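Cysteine desulfurase (Fervidobacterium islandicum, PDB 6A6E) probably uses pyridoxal 5'-phosphate to take the sulfur atom from L-cysteine, leaving alanine, and feeds it into the SUF sulfur-mobilising pathway. Local coordinates at residues 60-65 with 69-74. Residues are numbered along the deposited sequence; the frame is centred on the assembly and turned at random.
Sequences HYSNIH and HTLASE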
# COMPACT_ATOMS: atom_id res chain seq x y z
N HIS A 60 -17.70 -10.04 2.08
CA HIS A 60 -16.76 -11.08 2.53
C HIS A 60 -15.56 -10.54 3.28
O HIS A 60 -14.54 -11.15 3.30
CB HIS A 60 -16.32 -11.94 1.38
CG HIS A 60 -17.48 -12.60 0.69
ND1 HIS A 60 -18.17 -13.64 1.26
CD2 HIS A 60 -18.15 -12.27 -0.45
CE1 HIS A 60 -19.18 -13.97 0.47
NE2 HIS A 60 -19.20 -13.14 -0.57
N TYR A 61 -15.72 -9.40 3.92
CA TYR A 61 -14.56 -8.60 4.35
C TYR A 61 -14.42 -8.55 5.85
O TYR A 61 -15.40 -8.35 6.54
CB TYR A 61 -14.69 -7.17 3.81
CG TYR A 61 -13.59 -6.31 4.37
CD1 TYR A 61 -12.35 -6.31 3.77
CD2 TYR A 61 -13.74 -5.64 5.57
CE1 TYR A 61 -11.31 -5.58 4.31
CE2 TYR A 61 -12.71 -4.92 6.11
CZ TYR A 61 -11.50 -4.89 5.45
OH TYR A 61 -10.43 -4.20 5.95
N SER A 62 -13.20 -8.72 6.34
CA SER A 62 -12.79 -8.44 7.68
C SER A 62 -11.29 -8.54 7.69
O SER A 62 -10.71 -8.90 6.72
CB SER A 62 -13.27 -9.51 8.68
OG SER A 62 -14.59 -9.29 9.06
N ASN A 63 -10.65 -8.25 8.82
CA ASN A 63 -9.20 -8.36 8.88
C ASN A 63 -8.86 -9.84 8.97
O ASN A 63 -9.68 -10.67 9.40
CB ASN A 63 -8.60 -7.57 10.03
CG ASN A 63 -7.17 -7.08 9.69
OD1 ASN A 63 -6.46 -7.72 8.86
ND2 ASN A 63 -6.75 -5.95 10.29
N ILE A 64 -7.67 -10.18 8.55
CA ILE A 64 -7.35 -11.56 8.29
C ILE A 64 -6.30 -12.14 9.25
O ILE A 64 -5.63 -11.41 9.95
CB ILE A 64 -6.79 -11.67 6.87
CG1 ILE A 64 -5.62 -10.72 6.61
CG2 ILE A 64 -7.88 -11.38 5.88
CD1 ILE A 64 -4.92 -11.12 5.29
N HIS A 65 -6.12 -13.44 9.18
CA HIS A 65 -5.26 -14.24 10.10
C HIS A 65 -5.95 -14.32 11.50
O HIS A 65 -6.80 -13.50 11.82
CB HIS A 65 -3.78 -13.73 10.21
CG HIS A 65 -3.13 -13.48 8.89
ND1 HIS A 65 -3.04 -14.45 7.92
CD2 HIS A 65 -2.58 -12.36 8.35
CE1 HIS A 65 -2.47 -13.95 6.84
NE2 HIS A 65 -2.16 -12.69 7.08
N HIS A 69 -14.09 -15.80 13.57
CA HIS A 69 -15.40 -15.57 13.07
C HIS A 69 -15.52 -15.75 11.54
O HIS A 69 -14.51 -15.82 10.81
CB HIS A 69 -15.91 -14.25 13.62
CG HIS A 69 -15.17 -13.03 13.13
ND1 HIS A 69 -15.45 -12.45 11.91
CD2 HIS A 69 -14.29 -12.21 13.76
CE1 HIS A 69 -14.76 -11.31 11.81
NE2 HIS A 69 -14.05 -11.13 12.92
N THR A 70 -16.77 -15.81 11.08
CA THR A 70 -17.09 -16.24 9.73
C THR A 70 -16.52 -15.30 8.66
O THR A 70 -15.87 -15.75 7.71
CB THR A 70 -18.62 -16.30 9.56
OG1 THR A 70 -19.17 -17.34 10.40
CG2 THR A 70 -19.01 -16.54 8.09
N LEU A 71 -16.75 -13.99 8.76
CA LEU A 71 -16.13 -13.08 7.79
C LEU A 71 -14.59 -13.12 7.81
O LEU A 71 -13.97 -13.02 6.77
CB LEU A 71 -16.62 -11.64 7.93
CG LEU A 71 -18.05 -11.35 7.59
CD1 LEU A 71 -18.47 -9.98 8.07
CD2 LEU A 71 -18.30 -11.50 6.13
N ALA A 72 -13.98 -13.17 8.99
CA ALA A 72 -12.54 -13.23 9.05
C ALA A 72 -12.01 -14.47 8.38
O ALA A 72 -10.96 -14.38 7.74
CB ALA A 72 -12.00 -13.13 10.46
N SER A 73 -12.69 -15.63 8.52
CA SER A 73 -12.27 -16.86 7.77
C SER A 73 -12.38 -16.71 6.26
O SER A 73 -11.45 -17.08 5.60
CB SER A 73 -13.02 -18.19 8.15
OG SER A 73 -13.27 -18.07 9.52
N GLU A 74 -13.48 -16.19 5.78
CA GLU A 74 -13.69 -15.96 4.38
C GLU A 74 -12.58 -15.06 3.82
O GLU A 74 -12.03 -15.33 2.74
CB GLU A 74 -15.08 -15.35 4.13
CG GLU A 74 -16.22 -16.34 4.37
CD GLU A 74 -17.64 -15.76 4.22
OE1 GLU A 74 -17.83 -14.56 3.93
OE2 GLU A 74 -18.61 -16.54 4.37
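The one hydrogen bond across this contact joins His60, just past helix 47-59, to Glu74 on the first turns of helix 70-90. His60 ND1 donates to Glu74 OE1 at 2.8 Å, nearly straight at 165°; the oxygen sits close to the imidazole plane, whereas the nitrogen approaches from above the carboxylate. Glu74, extended beyond CG, carries OE1 to a salt bridge with Arg27 of the second subunit. Were His60 an alanine, the Glu74 carboxylate would probably lose its imidazole partner and be freer to turn.

Close van der Waals contacts, several onto polar atoms, make up the middle. Leu71 puts CD2 3.9 Å from His60 CA, and its CB lies 3.3 Å from Ser62 OG. Ser62 CB rests against Ala72 N, and Ala72 CB touches Asn63 O. Within segment 60-65, Ser62 OG, anti to its carbonyl carbon (chi1 -81°), hydrogen-bonds to Tyr61 O, 2.8 Å away.

At the N-cap, the His69 ring edge meets Ser62 OG, CE1 3.4 Å away, and NE2 is hydrogen-bonded to Asp38 OD2 of the second subunit. Loop and helix start thus form part of the dimer interface of this class-V aminotransferase-family enzyme, where Glu74, held by His60 and Arg27, probably stays ionised and ties this corner to the partner.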